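Local structure of pyroglutamyl-peptidase I (6LTQ) at residues 48-56 and 65-75; 85-93 and 176-184. The protein probably removes N-terminal pyroglutamyl residues from peptides, as a thermophilic cysteine peptidase of the pyroglutamyl-peptidase I family. All coordinates share one frame; numbering follows the deposited sequence.

Contact 1 of 2, residues 48-56 and 65-75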
loop_
_atom_site.group_PDB
_atom_site.type_symbol
_atom_site.label_atom_id
_atom_site.label_comp_id
_atom_site.label_asym_id
_atom_site.label_seq_id
_atom_site.Cartn_x
_atom_site.Cartn_y
_atom_site.Cartn_z
ATOM N N ILE D 48 2.819 -5.843 -39.209
ATOM C CA ILE D 48 1.572 -6.390 -38.693
ATOM C C ILE D 48 0.380 -5.734 -39.369
ATOM O O ILE D 48 0.448 -4.590 -39.833
ATOM C CB ILE D 48 1.448 -6.234 -37.152
ATOM C CG1 ILE D 48 1.358 -4.759 -36.758
ATOM C CG2 ILE D 48 2.603 -6.937 -36.419
ATOM C CD1 ILE D 48 1.238 -4.529 -35.249
ATOM N N SER D 49 -0.724 -6.470 -39.411
ATOM C CA SER D 49 -2.020 -5.942 -39.815
ATOM C C SER D 49 -2.826 -5.716 -38.544
ATOM O O SER D 49 -3.316 -6.672 -37.930
ATOM C CB SER D 49 -2.732 -6.892 -40.776
ATOM O OG SER D 49 -1.805 -7.528 -41.645
ATOM N N LEU D 50 -2.965 -4.458 -38.149
ATOM C CA LEU D 50 -3.534 -4.121 -36.856
ATOM C C LEU D 50 -5.040 -3.950 -36.965
ATOM O O LEU D 50 -5.518 -3.067 -37.683
ATOM C CB LEU D 50 -2.906 -2.841 -36.313
ATOM C CG LEU D 50 -3.387 -2.448 -34.916
ATOM C CD1 LEU D 50 -3.040 -3.528 -33.918
ATOM C CD2 LEU D 50 -2.756 -1.130 -34.514
ATOM N N HIS D 51 -5.779 -4.788 -36.250
ATOM C CA HIS D 51 -7.204 -4.608 -36.002
ATOM C C HIS D 51 -7.417 -3.987 -34.629
ATOM O O HIS D 51 -6.679 -4.268 -33.681
ATOM C CB HIS D 51 -7.947 -5.942 -36.046
ATOM C CG HIS D 51 -7.772 -6.702 -37.321
ATOM N ND1 HIS D 51 -8.829 -7.005 -38.156
ATOM C CD2 HIS D 51 -6.668 -7.238 -37.898
ATOM C CE1 HIS D 51 -8.381 -7.697 -39.190
ATOM N NE2 HIS D 51 -7.077 -7.850 -39.058
ATOM N N THR D 52 -8.441 -3.154 -34.516
ATOM C CA THR D 52 -8.800 -2.579 -33.230
ATOM C C THR D 52 -10.270 -2.830 -32.937
ATOM O O THR D 52 -11.083 -3.000 -33.853
ATOM C CB THR D 52 -8.509 -1.075 -33.162
ATOM O OG1 THR D 52 -9.271 -0.382 -34.161
ATOM C CG2 THR D 52 -7.009 -0.816 -33.356
ATOM N N LEU D 53 -10.604 -2.869 -31.648
ATOM C CA LEU D 53 -11.977 -3.131 -31.241
ATOM C C LEU D 53 -12.167 -2.660 -29.809
ATOM O O LEU D 53 -11.361 -3.000 -28.940
ATOM C CB LEU D 53 -12.294 -4.624 -31.378
ATOM C CG LEU D 53 -13.656 -5.029 -30.823
ATOM C CD1 LEU D 53 -14.749 -4.421 -31.697
ATOM C CD2 LEU D 53 -13.774 -6.543 -30.860
ATOM N N ILE D 54 -13.220 -1.885 -29.568
ATOM C CA ILE D 54 -13.606 -1.476 -28.224
ATOM C C ILE D 54 -14.734 -2.383 -27.754
ATOM O O ILE D 54 -15.741 -2.557 -28.456
ATOM C CB ILE D 54 -14.028 -0.000 -28.184
ATOM C CG1 ILE D 54 -12.909 0.890 -28.722
ATOM C CG2 ILE D 54 -14.404 0.407 -26.767
ATOM C CD1 ILE D 54 -11.622 0.767 -27.957
ATOM N N LEU D 55 -14.564 -2.975 -26.579
ATOM C CA LEU D 55 -15.538 -3.912 -26.039
ATOM C C LEU D 55 -16.380 -3.268 -24.957
ATOM O O LEU D 55 -15.905 -2.395 -24.216
ATOM C CB LEU D 55 -14.823 -5.139 -25.454
ATOM C CG LEU D 55 -13.963 -5.890 -26.456
ATOM C CD1 LEU D 55 -13.083 -6.906 -25.721
ATOM C CD2 LEU D 55 -14.825 -6.597 -27.508
ATOM N N PRO D 56 -17.631 -3.692 -24.823
ATOM C CA PRO D 56 -18.446 -3.215 -23.712
ATOM C C PRO D 56 -18.027 -3.893 -22.416
ATOM O O PRO D 56 -17.635 -5.060 -22.392
ATOM C CB PRO D 56 -19.864 -3.640 -24.106
ATOM C CG PRO D 56 -19.640 -4.867 -24.927
ATOM C CD PRO D 56 -18.364 -4.647 -25.683
ATOM N N VAL D 65 -19.518 -9.625 -28.537
ATOM C CA VAL D 65 -18.876 -8.692 -29.461
ATOM C C VAL D 65 -17.515 -9.228 -29.882
ATOM O O VAL D 65 -17.176 -9.223 -31.067
ATOM C CB VAL D 65 -18.759 -7.290 -28.834
ATOM C CG1 VAL D 65 -17.970 -6.364 -29.744
ATOM C CG2 VAL D 65 -20.143 -6.710 -28.512
ATOM N N LEU D 66 -16.723 -9.732 -28.925
ATOM C CA LEU D 66 -15.409 -10.283 -29.271
ATOM C C LEU D 66 -15.541 -11.516 -30.152
ATOM O O LEU D 66 -14.777 -11.687 -31.110
ATOM C CB LEU D 66 -14.611 -10.631 -28.004
ATOM C CG LEU D 66 -13.213 -11.238 -28.233
ATOM C CD1 LEU D 66 -12.281 -10.291 -28.993
ATOM C CD2 LEU D 66 -12.542 -11.673 -26.914
ATOM N N GLU D 67 -16.466 -12.419 -29.809
ATOM C CA GLU D 67 -16.663 -13.599 -30.644
ATOM C C GLU D 67 -17.106 -13.195 -32.043
ATOM O O GLU D 67 -16.631 -13.755 -33.038
ATOM C CB GLU D 67 -17.689 -14.542 -30.010
ATOM C CG GLU D 67 -17.977 -15.804 -30.832
ATOM C CD GLU D 67 -16.729 -16.613 -31.155
ATOM O OE1 GLU D 67 -15.737 -16.534 -30.402
ATOM O OE2 GLU D 67 -16.738 -17.343 -32.166
ATOM N N GLU D 68 -17.979 -12.184 -32.129
ATOM C CA GLU D 68 -18.462 -11.720 -33.423
ATOM C C GLU D 68 -17.304 -11.228 -34.273
ATOM O O GLU D 68 -17.246 -11.505 -35.477
ATOM C CB GLU D 68 -19.490 -10.600 -33.202
ATOM C CG GLU D 68 -20.020 -9.883 -34.446
ATOM C CD GLU D 68 -20.911 -8.667 -34.108
ATOM O OE1 GLU D 68 -20.518 -7.817 -33.267
ATOM O OE2 GLU D 68 -22.019 -8.565 -34.680
ATOM N N TYR D 69 -16.327 -10.565 -33.646
ATOM C CA TYR D 69 -15.152 -10.131 -34.394
ATOM C C TYR D 69 -14.279 -11.313 -34.758
ATOM O O TYR D 69 -13.749 -11.375 -35.873
ATOM C CB TYR D 69 -14.329 -9.103 -33.619
ATOM C CG TYR D 69 -13.422 -8.312 -34.538
ATOM C CD1 TYR D 69 -12.189 -8.816 -34.952
ATOM C CD2 TYR D 69 -13.822 -7.076 -35.027
ATOM C CE1 TYR D 69 -11.369 -8.090 -35.820
ATOM C CE2 TYR D 69 -13.019 -6.350 -35.890
ATOM C CZ TYR D 69 -11.796 -6.856 -36.286
ATOM O OH TYR D 69 -11.005 -6.113 -37.149
ATOM N N TYR D 70 -14.099 -12.258 -33.829
ATOM C CA TYR D 70 -13.313 -13.439 -34.166
ATOM C C TYR D 70 -13.951 -14.205 -35.321
ATOM O O TYR D 70 -13.224 -14.764 -36.158
ATOM C CB TYR D 70 -13.140 -14.366 -32.952
ATOM C CG TYR D 70 -12.004 -14.032 -31.998
ATOM C CD1 TYR D 70 -10.733 -13.669 -32.457
ATOM C CD2 TYR D 70 -12.212 -14.095 -30.629
ATOM C CE1 TYR D 70 -9.703 -13.366 -31.562
ATOM C CE2 TYR D 70 -11.194 -13.795 -29.731
ATOM C CZ TYR D 70 -9.947 -13.433 -30.195
ATOM O OH TYR D 70 -8.955 -13.139 -29.277
ATOM N N LYS D 71 -15.300 -14.300 -35.365
ATOM C CA LYS D 71 -15.839 -14.954 -36.554
ATOM C C LYS D 71 -15.654 -14.151 -37.828
ATOM O O LYS D 71 -15.435 -14.747 -38.886
ATOM C CB LYS D 71 -17.273 -15.440 -36.467
ATOM C CG LYS D 71 -17.066 -16.701 -37.297
ATOM C CD LYS D 71 -17.778 -17.974 -37.293
ATOM C CE LYS D 71 -19.255 -18.080 -37.119
ATOM N NZ LYS D 71 -19.362 -19.566 -37.530
ATOM N N THR D 72 -15.636 -12.838 -37.780
ATOM C CA THR D 72 -15.650 -12.146 -39.066
ATOM C C THR D 72 -14.266 -11.694 -39.555
ATOM O O THR D 72 -14.161 -11.109 -40.643
ATOM C CB THR D 72 -16.676 -11.001 -39.011
ATOM O OG1 THR D 72 -16.352 -10.116 -37.935
ATOM C CG2 THR D 72 -18.063 -11.634 -38.734
ATOM N N ASN D 73 -13.204 -11.961 -38.791
ATOM C CA ASN D 73 -11.836 -11.629 -39.178
ATOM C C ASN D 73 -10.890 -12.714 -38.675
ATOM O O ASN D 73 -11.193 -13.417 -37.705
ATOM C CB ASN D 73 -11.407 -10.260 -38.634
ATOM C CG ASN D 73 -12.476 -9.184 -38.818
ATOM O OD1 ASN D 73 -13.456 -9.120 -38.063
ATOM N ND2 ASN D 73 -12.280 -8.320 -39.814
ATOM N N ASN D 74 -9.740 -12.848 -39.340
ATOM C CA ASN D 74 -8.699 -13.789 -38.932
ATOM C C ASN D 74 -7.653 -13.056 -38.098
ATOM O O ASN D 74 -7.066 -12.075 -38.564
ATOM C CB ASN D 74 -8.029 -14.454 -40.132
ATOM C CG ASN D 74 -7.166 -15.647 -39.721
ATOM O OD1 ASN D 74 -7.230 -16.102 -38.579
ATOM N ND2 ASN D 74 -6.358 -16.154 -40.652
ATOM N N ILE D 75 -7.406 -13.553 -36.883
ATOM C CA ILE D 75 -6.540 -12.898 -35.903
ATOM C C ILE D 75 -5.477 -13.885 -35.444
ATOM O O ILE D 75 -5.808 -14.987 -34.992
ATOM C CB ILE D 75 -7.339 -12.402 -34.678
ATOM C CG1 ILE D 75 -8.416 -11.389 -35.075
ATOM C CG2 ILE D 75 -6.394 -11.856 -33.589
ATOM C CD1 ILE D 75 -7.886 -10.172 -35.838
HETATM O O HOH W 1 -10.370 -3.219 -36.976
#

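Contact 2 of 2, residues 85-93 and 176-184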
loop_
_atom_site.group_PDB
_atom_site.type_symbol
_atom_site.label_atom_id
_atom_site.label_comp_id
_atom_site.label_asym_id
_atom_site.label_seq_id
_atom_site.Cartn_x
_atom_site.Cartn_y
_atom_site.Cartn_z
ATOM N N GLY D 85 -7.292 0.323 -12.215
ATOM C CA GLY D 85 -7.198 1.471 -11.330
ATOM C C GLY D 85 -6.494 1.122 -10.034
ATOM O O GLY D 85 -6.875 0.165 -9.351
ATOM N N GLY D 86 -5.472 1.891 -9.683
ATOM C CA GLY D 86 -4.651 1.594 -8.532
ATOM C C GLY D 86 -3.310 0.972 -8.869
ATOM O O GLY D 86 -2.412 0.971 -8.012
ATOM N N SER D 87 -3.153 0.412 -10.066
ATOM C CA SER D 87 -1.856 -0.123 -10.467
ATOM C C SER D 87 -0.922 1.002 -10.908
ATOM O O SER D 87 -1.345 1.994 -11.507
ATOM C CB SER D 87 -2.026 -1.157 -11.579
ATOM O OG SER D 87 -2.646 -2.323 -11.047
ATOM N N ALA D 88 0.366 0.832 -10.633
ATOM C CA ALA D 88 1.322 1.916 -10.819
ATOM C C ALA D 88 2.141 1.783 -12.090
ATOM O O ALA D 88 2.796 2.753 -12.485
ATOM C CB ALA D 88 2.291 1.982 -9.631
ATOM N N GLY D 89 2.145 0.607 -12.716
ATOM C CA GLY D 89 2.959 0.375 -13.898
ATOM C C GLY D 89 2.219 -0.461 -14.931
ATOM O O GLY D 89 1.066 -0.833 -14.742
ATOM N N ILE D 90 2.909 -0.743 -16.038
ATOM C CA ILE D 90 2.323 -1.616 -17.050
ATOM C C ILE D 90 2.220 -3.025 -16.458
ATOM O O ILE D 90 3.225 -3.638 -16.105
ATOM C CB ILE D 90 3.158 -1.601 -18.339
ATOM C CG1 ILE D 90 3.303 -0.158 -18.886
ATOM C CG2 ILE D 90 2.554 -2.529 -19.361
ATOM C CD1 ILE D 90 1.987 0.564 -19.205
ATOM N N ARG D 91 0.994 -3.514 -16.320
ATOM C CA ARG D 91 0.727 -4.735 -15.565
ATOM C C ARG D 91 0.406 -5.869 -16.542
ATOM O O ARG D 91 -0.728 -5.999 -17.027
ATOM C CB ARG D 91 -0.395 -4.486 -14.567
ATOM C CG ARG D 91 -0.811 -5.691 -13.764
ATOM C CD ARG D 91 -1.748 -5.272 -12.646
ATOM N NE ARG D 91 -2.714 -6.314 -12.317
ATOM C CZ ARG D 91 -3.558 -6.241 -11.293
ATOM N NH1 ARG D 91 -4.419 -7.230 -11.076
ATOM N NH2 ARG D 91 -3.530 -5.182 -10.477
ATOM N N LEU D 92 1.411 -6.683 -16.821
ATOM C CA LEU D 92 1.291 -7.772 -17.778
ATOM C C LEU D 92 0.696 -8.990 -17.082
ATOM O O LEU D 92 1.280 -9.519 -16.126
ATOM C CB LEU D 92 2.665 -8.096 -18.368
ATOM C CG LEU D 92 3.350 -6.822 -18.860
ATOM C CD1 LEU D 92 4.827 -7.035 -18.963
ATOM C CD2 LEU D 92 2.784 -6.381 -20.228
ATOM N N GLU D 93 -0.459 -9.437 -17.564
ATOM C CA GLU D 93 -1.215 -10.495 -16.902
ATOM C C GLU D 93 -0.858 -11.859 -17.481
ATOM O O GLU D 93 -1.007 -12.097 -18.685
ATOM C CB GLU D 93 -2.712 -10.227 -17.031
ATOM C CG GLU D 93 -3.155 -8.932 -16.361
ATOM C CD GLU D 93 -3.104 -8.979 -14.831
ATOM O OE1 GLU D 93 -2.725 -10.029 -14.250
ATOM O OE2 GLU D 93 -3.496 -7.966 -14.206
ATOM N N ALA D 176 -2.577 -14.966 -26.966
ATOM C CA ALA D 176 -3.276 -13.861 -26.351
ATOM C C ALA D 176 -2.461 -13.375 -25.164
ATOM O O ALA D 176 -1.807 -14.173 -24.483
ATOM C CB ALA D 176 -4.671 -14.267 -25.914
ATOM N N LEU D 177 -2.469 -12.055 -24.973
ATOM C CA LEU D 177 -1.848 -11.403 -23.823
ATOM C C LEU D 177 -2.784 -10.298 -23.346
ATOM O O LEU D 177 -3.384 -9.587 -24.165
ATOM C CB LEU D 177 -0.463 -10.833 -24.185
ATOM C CG LEU D 177 0.322 -10.053 -23.113
ATOM C CD1 LEU D 177 0.680 -10.938 -21.894
ATOM C CD2 LEU D 177 1.569 -9.436 -23.697
ATOM N N PHE D 178 -2.932 -10.156 -22.024
ATOM C CA PHE D 178 -3.722 -9.070 -21.458
ATOM C C PHE D 178 -2.787 -8.095 -20.750
ATOM O O PHE D 178 -1.915 -8.514 -19.983
ATOM C CB PHE D 178 -4.795 -9.572 -20.489
ATOM C CG PHE D 178 -5.844 -8.547 -20.218
ATOM C CD1 PHE D 178 -5.580 -7.457 -19.385
ATOM C CD2 PHE D 178 -7.070 -8.611 -20.855
ATOM C CE1 PHE D 178 -6.527 -6.467 -19.183
ATOM C CE2 PHE D 178 -8.019 -7.628 -20.651
ATOM C CZ PHE D 178 -7.750 -6.555 -19.821
ATOM N N VAL D 179 -2.961 -6.805 -21.014
ATOM C CA VAL D 179 -2.134 -5.748 -20.420
ATOM C C VAL D 179 -3.066 -4.842 -19.628
ATOM O O VAL D 179 -3.971 -4.219 -20.200
ATOM C CB VAL D 179 -1.346 -4.960 -21.476
ATOM C CG1 VAL D 179 -0.461 -3.910 -20.789
ATOM C CG2 VAL D 179 -0.477 -5.899 -22.310
ATOM N N HIS D 180 -2.948 -4.880 -18.302
ATOM C CA HIS D 180 -3.621 -3.924 -17.447
ATOM C C HIS D 180 -2.847 -2.617 -17.365
ATOM O O HIS D 180 -1.613 -2.597 -17.356
ATOM C CB HIS D 180 -3.837 -4.500 -16.050
ATOM C CG HIS D 180 -5.192 -5.115 -15.864
ATOM N ND1 HIS D 180 -5.376 -6.357 -15.299
ATOM C CD2 HIS D 180 -6.430 -4.670 -16.204
ATOM C CE1 HIS D 180 -6.667 -6.638 -15.260
ATOM N NE2 HIS D 180 -7.330 -5.637 -15.814
ATOM N N LEU D 181 -3.598 -1.521 -17.237
ATOM C CA LEU D 181 -3.077 -0.172 -17.351
ATOM C C LEU D 181 -3.435 0.667 -16.127
ATOM O O LEU D 181 -4.553 0.555 -15.590
ATOM C CB LEU D 181 -3.644 0.533 -18.604
ATOM C CG LEU D 181 -3.417 -0.196 -19.920
ATOM C CD1 LEU D 181 -4.378 0.398 -20.989
ATOM C CD2 LEU D 181 -1.955 -0.076 -20.341
ATOM N N PRO D 182 -2.516 1.536 -15.701
ATOM C CA PRO D 182 -2.833 2.481 -14.621
ATOM C C PRO D 182 -3.957 3.425 -15.016
ATOM O O PRO D 182 -4.252 3.619 -16.194
ATOM C CB PRO D 182 -1.519 3.269 -14.432
ATOM C CG PRO D 182 -0.425 2.355 -14.963
ATOM C CD PRO D 182 -1.100 1.602 -16.121
ATOM N N PHE D 183 -4.576 4.027 -14.002
ATOM C CA PHE D 183 -5.378 5.227 -14.231
ATOM C C PHE D 183 -4.573 6.265 -15.008
ATOM O O PHE D 183 -3.355 6.393 -14.835
ATOM C CB PHE D 183 -5.787 5.852 -12.905
ATOM C CG PHE D 183 -7.034 5.294 -12.307
ATOM C CD1 PHE D 183 -8.143 5.005 -13.090
ATOM C CD2 PHE D 183 -7.115 5.115 -10.948
ATOM C CE1 PHE D 183 -9.308 4.538 -12.513
ATOM C CE2 PHE D 183 -8.286 4.633 -10.360
ATOM C CZ PHE D 183 -9.377 4.350 -11.149
ATOM N N LEU D 184 -5.260 7.023 -15.865
ATOM C CA LEU D 184 -4.690 8.259 -16.368
ATOM C C LEU D 184 -4.652 9.299 -15.248
ATOM O O LEU D 184 -5.487 9.273 -14.339
ATOM C CB LEU D 184 -5.511 8.815 -17.545
ATOM C CG LEU D 184 -5.587 7.930 -18.796
ATOM C CD1 LEU D 184 -6.607 8.519 -19.786
ATOM C CD2 LEU D 184 -4.231 7.759 -19.475
HETATM O O HOH W 2 -3.688 3.464 -11.293
#

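Contact 1 of 2, residues 48-56 and 65-75
Leu53 and Leu55 lie against the flank of the helix formed by Val65, Leu66 and Tyr69, and this is the tightly packed part of the contact. The strand and helix segments run nearly antiparallel, their axes 9.5 Å apart at closest approach and at 158°, as helix 59-72 packs on strand 48-55 in a beta-alpha-beta crossover. Leu55 puts its CD2 methyl 3.9 Å from Val65 CG1 and touches Leu66 CB with that same methyl, the Leu55 and Val65 side chains sliding past each other in opposite directions. Leu53 lays CD2 at 3.8 Å from Tyr69 CB, at the root of the aromatic side chain, while at the far end the ring carbon Pro56 CD comes up to the Val65 CG2 methyl. Leu55 and Leu66 both also touch Val159 of helix 158-170.

Toward His51 the seam becomes polar and reaches solvent. Tyr69 carries CG anti to its own nitrogen (chi1 -160°), which carries the hydroxyl obliquely across to His51. Tyr69 OH and His51 ND1 share a hydrogen bond of 2.6 Å, the hydroxyl lying at the ring edge in the imidazole plane; the two rings touch rim to rim with planes almost perpendicular, neither covering the other. Ile75 CD1 sits over one imidazole face, 3.8 Å from the centroid of the His51 ring, as a CH-pi contact. A water takes the N-H of Thr52 at 3.1 Å from its backbone N and also bonds Tyr69 OH, 3.0 Å away.

His51 and Leu53 pair through their backbones with strand 15-22, the one strand partner of 48-55, which is thus an edge strand, consistent with the water on Thr52 N. The helix therefore meets it by aliphatic packing near Leu55 and by one hydroxyl that reaches an imidazole nitrogen directly and a backbone N-H through water.

Contact 2 of 2, residues 85-93 and 176-184
His180 ND1 donates to Glu93 OE2 across the strands at 2.7 Å, and the bond is almost straight (172°). The oxygen lies in the imidazole plane, but the carboxylate stands nearly perpendicular to that ring and is met on its anti side. From the opposite face of the carboxylate, on the syn side, Arg91 NE reaches the same OE2 at 2.6 Å in a salt bridge, so one oxygen accepts from two donors, each tilted well out of the carboxylate plane. His180 NE2 hydrogen-bonds the modified cysteine at position 156, an arrangement consistent with the Cys-His-Glu triad of this family. An alanine in place of Glu93 would probably leave His180 ND1 without its acceptor, the ring less firmly held against turning, and Arg91 NE without its carboxylate partner.

The next shell sets these groups in place. Ser148 OG bonds Glu93 OE1; Arg91 NH2 donates to Ser87 OG at 3.0 Å, and its NH1 to Thr150 O. Beneath them Arg91 and His180 form an antiparallel hydrogen-bonded pair, with His180 N to Arg91 O at 2.8 Å. At the loop end Gly85 CA rests over the Phe183 ring, 3.5 Å from its centroid. A water ties Gly86 N and Ser87 O to Phe183 N.

On the opposite face of these two strands the side chains are aliphatic: Ile90 CG2 packs on Val179 CG1 at 3.6 Å, beside Leu92. Helix 131-140 covers Ile90 and Leu92, and helix 203-215 touches Ile90 and Leu181. Strand 90-97 also pairs with strand 145-148, and strand 175-181 with strand 77-83.

Both contacts belong to one sheet, with centres 21 Å apart and nearest atoms about 6 Å apart, so they do not touch. Strands 15-22 and 77-83 separate strand 48-55 of contact 1 from strand 175-181 of contact 2, and the crossover of contact 1 ends in strand 77-83. His80 on that strand is touched by Leu66 of contact 1 and Phe178 of contact 2. Contact 2 carries the probable active site, where His180 NE2 is hydrogen-bonded to the sulfonic group of the oxidised cysteine, the likely nucleophile. Helix 158-170, just beyond that cysteine in the chain, packs against contact 1.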